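Local coordinates for protein extracellular invertase (Aspergillus kawachii, PDB 5XH8) that probably hydrolyses sucrose at its beta-fructofuranosidic bond and transfers fructosyl groups to form fructooligosaccharides such as 1-kestose, at residues 451-462 / 585-596. Numbering follows the deposited sequence.
Sequences PSEKFFVLSAQL and VAFSKVTVSEGL
P451 and S452 meet the carboxylate of E594, whose extended chain, with CG anti to the backbone N (chi1 -165°), reaches the loop before strand 455-462. E594 OE2 accepts S452 OG (2.9 Å) on its syn lone pair and S452 N (3.0 Å) from above the carboxylate plane; E453 N adds a weak third bond. These donors probably stabilise the negative charge of E594 beside E453, whose OE2 lies 4.6 Å from E594 OE2 and has a long, weak ion pair with R29. At F455, the carbonyl O receives a nearly straight bond from G595 N (2.8 Å, 174°), and L596 packs CG on F455 CB and CD2 on V457 CG2. P451 lays CG over one face of the F456 ring. Antiparallel pairing follows: V457 exchanges reciprocal N-H...O bonds with S593, L458 CG rests 3.8 Å from V590 CG1, and S459 pairs likewise with T591, all four bonds in the carbonyl planes. At Q461 the ladder is interrupted: its N binds S588 OG instead of a carbonyl, its O takes S588 N at 2.9 Å, and its NE2 turns to D541. Beyond this one-residue register shift, L462 lies alongside F587, with L462 CG 3.6 Å from F587 CE2, while F477 and F577 of the facing sheet meet F587 edge-to-face. This pairing of strands far apart in sequence, with apolar residues turned to a second sheet, belongs to the C-terminal beta-sandwich of GH32 enzymes.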
loop_
_atom_site.group_PDB
_atom_site.type_symbol
_atom_site.label_atom_id
_atom_site.label_comp_id
_atom_site.label_asym_id
_atom_site.label_seq_id
_atom_site.Cartn_x
_atom_site.Cartn_y
_atom_site.Cartn_z
ATOM N N PRO A 451 23.135 34.141 -39.985
ATOM C CA PRO A 451 23.712 34.235 -38.647
ATOM C C PRO A 451 25.083 33.609 -38.628
ATOM O O PRO A 451 25.346 32.686 -39.382
ATOM C CB PRO A 451 22.733 33.423 -37.763
ATOM C CG PRO A 451 21.983 32.559 -38.700
ATOM C CD PRO A 451 21.897 33.334 -39.987
ATOM N N SER A 452 25.949 34.131 -37.784
ATOM C CA SER A 452 27.272 33.580 -37.611
ATOM C C SER A 452 27.339 32.602 -36.441
ATOM O O SER A 452 28.422 32.113 -36.140
ATOM C CB SER A 452 28.261 34.710 -37.371
ATOM O OG SER A 452 27.894 35.402 -36.195
ATOM N N GLU A 453 26.221 32.340 -35.750
ATOM C CA GLU A 453 26.203 31.261 -34.751
ATOM C C GLU A 453 24.899 30.486 -34.778
ATOM O O GLU A 453 23.925 30.911 -35.403
ATOM C CB GLU A 453 26.534 31.780 -33.343
ATOM C CG GLU A 453 25.514 32.748 -32.770
ATOM C CD GLU A 453 25.787 33.126 -31.320
ATOM O OE1 GLU A 453 26.678 32.537 -30.652
ATOM O OE2 GLU A 453 25.084 34.027 -30.833
ATOM N N LYS A 454 24.893 29.341 -34.086
ATOM C CA LYS A 454 23.782 28.410 -34.150
ATOM C C LYS A 454 22.703 28.693 -33.052
ATOM O O LYS A 454 22.152 27.770 -32.444
ATOM C CB LYS A 454 24.333 26.988 -34.041
ATOM C CG LYS A 454 25.368 26.634 -35.104
ATOM C CD LYS A 454 25.832 25.188 -34.980
ATOM C CE LYS A 454 26.950 24.904 -35.990
ATOM N NZ LYS A 454 27.476 23.521 -35.861
ATOM N N PHE A 455 22.411 29.971 -32.837
ATOM C CA PHE A 455 21.481 30.443 -31.822
ATOM C C PHE A 455 20.711 31.577 -32.488
ATOM O O PHE A 455 21.224 32.680 -32.613
ATOM C CB PHE A 455 22.231 30.933 -30.575
ATOM C CG PHE A 455 23.103 29.882 -29.925
ATOM C CD1 PHE A 455 24.440 29.715 -30.311
ATOM C CD2 PHE A 455 22.607 29.080 -28.903
ATOM C CE1 PHE A 455 25.250 28.754 -29.703
ATOM C CE2 PHE A 455 23.410 28.139 -28.281
ATOM C CZ PHE A 455 24.740 27.969 -28.687
ATOM N N PHE A 456 19.532 31.281 -33.017
ATOM C CA PHE A 456 18.755 32.293 -33.714
ATOM C C PHE A 456 17.287 31.959 -33.789
ATOM O O PHE A 456 16.904 30.800 -33.657
ATOM C CB PHE A 456 19.273 32.500 -35.172
ATOM C CG PHE A 456 19.196 31.269 -36.047
ATOM C CD1 PHE A 456 18.075 31.015 -36.823
ATOM C CD2 PHE A 456 20.259 30.378 -36.112
ATOM C CE1 PHE A 456 18.005 29.887 -37.618
ATOM C CE2 PHE A 456 20.195 29.243 -36.898
ATOM C CZ PHE A 456 19.069 28.992 -37.659
ATOM N N VAL A 457 16.486 32.995 -34.048
ATOM C CA VAL A 457 15.087 32.849 -34.447
ATOM C C VAL A 457 14.959 33.322 -35.886
ATOM O O VAL A 457 15.500 34.374 -36.222
ATOM C CB VAL A 457 14.125 33.727 -33.606
ATOM C CG1 VAL A 457 12.675 33.493 -34.045
ATOM C CG2 VAL A 457 14.314 33.469 -32.113
ATOM N N LEU A 458 14.249 32.554 -36.707
ATOM C CA LEU A 458 13.933 32.920 -38.087
ATOM C C LEU A 458 12.421 32.952 -38.220
ATOM O O LEU A 458 11.776 31.939 -37.939
ATOM C CB LEU A 458 14.490 31.880 -39.075
ATOM C CG LEU A 458 14.245 32.182 -40.572
ATOM C CD1 LEU A 458 15.282 31.480 -41.432
ATOM C CD2 LEU A 458 12.851 31.800 -41.059
ATOM N N SER A 459 11.861 34.091 -38.636
ATOM C CA SER A 459 10.413 34.221 -38.912
ATOM C C SER A 459 10.187 34.580 -40.374
ATOM O O SER A 459 10.920 35.404 -40.928
ATOM C CB SER A 459 9.763 35.325 -38.080
ATOM O OG SER A 459 10.428 35.498 -36.863
ATOM N N ALA A 460 9.159 34.007 -40.986
ATOM C CA ALA A 460 8.809 34.383 -42.343
ATOM C C ALA A 460 7.423 33.915 -42.653
ATOM O O ALA A 460 6.931 32.950 -42.042
ATOM C CB ALA A 460 9.792 33.756 -43.326
ATOM N N GLN A 461 6.818 34.574 -43.640
ATOM C CA GLN A 461 5.520 34.187 -44.200
ATOM C C GLN A 461 5.701 33.656 -45.612
ATOM O O GLN A 461 6.440 34.238 -46.406
ATOM C CB GLN A 461 4.568 35.373 -44.219
ATOM C CG GLN A 461 4.164 35.863 -42.840
ATOM C CD GLN A 461 5.232 36.736 -42.210
ATOM O OE1 GLN A 461 5.620 37.752 -42.793
ATOM N NE2 GLN A 461 5.732 36.341 -41.035
ATOM N N LEU A 462 5.053 32.536 -45.907
ATOM C CA LEU A 462 5.066 31.939 -47.223
ATOM C C LEU A 462 3.627 31.935 -47.739
ATOM O O LEU A 462 2.722 31.395 -47.078
ATOM C CB LEU A 462 5.630 30.515 -47.190
ATOM C CG LEU A 462 7.153 30.335 -47.122
ATOM C CD1 LEU A 462 7.737 30.896 -45.834
ATOM C CD2 LEU A 462 7.523 28.870 -47.299
ATOM N N VAL A 585 6.158 30.169 -55.022
ATOM C CA VAL A 585 6.054 30.557 -53.612
ATOM C C VAL A 585 6.487 31.981 -53.477
ATOM O O VAL A 585 7.499 32.349 -54.057
ATOM C CB VAL A 585 7.093 29.846 -52.704
ATOM C CG1 VAL A 585 6.573 29.745 -51.278
ATOM C CG2 VAL A 585 7.518 28.519 -53.276
ATOM N N ALA A 586 5.799 32.753 -52.650
ATOM C CA ALA A 586 6.262 34.082 -52.312
ATOM C C ALA A 586 6.634 34.119 -50.841
ATOM O O ALA A 586 5.788 33.870 -49.971
ATOM C CB ALA A 586 5.194 35.121 -52.629
ATOM N N PHE A 587 7.906 34.427 -50.581
ATOM C CA PHE A 587 8.437 34.615 -49.247
ATOM C C PHE A 587 8.337 36.070 -48.889
ATOM O O PHE A 587 8.818 36.908 -49.632
ATOM C CB PHE A 587 9.924 34.222 -49.197
ATOM C CG PHE A 587 10.174 32.763 -49.384
ATOM C CD1 PHE A 587 10.284 32.220 -50.661
ATOM C CD2 PHE A 587 10.300 31.917 -48.279
ATOM C CE1 PHE A 587 10.525 30.869 -50.842
ATOM C CE2 PHE A 587 10.531 30.560 -48.451
ATOM C CZ PHE A 587 10.653 30.036 -49.732
ATOM N N SER A 588 7.762 36.389 -47.741
ATOM C CA SER A 588 7.877 37.739 -47.226
ATOM C C SER A 588 9.321 38.038 -46.862
ATOM O O SER A 588 10.193 37.160 -46.885
ATOM C CB SER A 588 7.080 37.893 -45.945
ATOM O OG SER A 588 7.796 37.263 -44.878
ATOM N N LYS A 589 9.549 39.294 -46.505
ATOM C CA LYS A 589 10.701 39.714 -45.720
ATOM C C LYS A 589 10.866 38.698 -44.538
ATOM O O LYS A 589 9.915 38.356 -43.830
ATOM C CB LYS A 589 10.435 41.154 -45.258
ATOM C CG LYS A 589 11.437 41.849 -44.349
ATOM C CD LYS A 589 10.687 42.805 -43.408
ATOM C CE LYS A 589 11.576 43.848 -42.738
ATOM N NZ LYS A 589 11.176 45.243 -43.073
ATOM N N VAL A 590 12.074 38.172 -44.409
ATOM C CA VAL A 590 12.417 37.166 -43.427
ATOM C C VAL A 590 13.177 37.901 -42.336
ATOM O O VAL A 590 14.096 38.655 -42.656
ATOM C CB VAL A 590 13.319 36.097 -44.080
ATOM C CG1 VAL A 590 13.659 34.991 -43.098
ATOM C CG2 VAL A 590 12.647 35.539 -45.328
ATOM N N THR A 591 12.797 37.712 -41.070
ATOM C CA THR A 591 13.541 38.298 -39.954
ATOM C C THR A 591 14.405 37.233 -39.261
ATOM O O THR A 591 13.951 36.115 -39.005
ATOM C CB THR A 591 12.591 38.956 -38.943
ATOM O OG1 THR A 591 11.795 39.928 -39.628
ATOM C CG2 THR A 591 13.368 39.652 -37.824
ATOM N N VAL A 592 15.653 37.589 -38.987
ATOM C CA VAL A 592 16.583 36.707 -38.286
ATOM C C VAL A 592 17.042 37.484 -37.075
ATOM O O VAL A 592 17.533 38.609 -37.218
ATOM C CB VAL A 592 17.813 36.307 -39.134
ATOM C CG1 VAL A 592 18.799 35.476 -38.298
ATOM C CG2 VAL A 592 17.394 35.550 -40.390
ATOM N N SER A 593 16.863 36.891 -35.891
ATOM C CA SER A 593 17.349 37.467 -34.656
ATOM C C SER A 593 18.353 36.476 -34.084
ATOM O O SER A 593 18.042 35.279 -33.928
ATOM C CB SER A 593 16.179 37.739 -33.706
ATOM O OG SER A 593 16.670 38.133 -32.435
ATOM N N GLU A 594 19.543 36.976 -33.759
ATOM C CA GLU A 594 20.695 36.133 -33.466
ATOM C C GLU A 594 21.155 36.277 -32.029
ATOM O O GLU A 594 21.170 37.373 -31.504
ATOM C CB GLU A 594 21.846 36.511 -34.410
ATOM C CG GLU A 594 22.959 35.486 -34.469
ATOM C CD GLU A 594 24.089 35.899 -35.413
ATOM O OE1 GLU A 594 23.831 36.630 -36.403
ATOM O OE2 GLU A 594 25.234 35.471 -35.159
ATOM N N GLY A 595 21.544 35.174 -31.404
ATOM C CA GLY A 595 22.072 35.210 -30.042
ATOM C C GLY A 595 21.172 34.613 -28.965
ATOM O O GLY A 595 21.677 34.047 -27.993
ATOM N N LEU A 596 19.857 34.747 -29.128
ATOM C CA LEU A 596 18.867 34.339 -28.102
ATOM C C LEU A 596 19.234 34.986 -26.773
ATOM O O LEU A 596 19.539 36.171 -26.748
ATOM C CB LEU A 596 18.752 32.813 -28.015
ATOM C CG LEU A 596 18.552 32.066 -29.330
ATOM C CD1 LEU A 596 18.407 30.576 -29.065
ATOM C CD2 LEU A 596 17.364 32.595 -30.130
#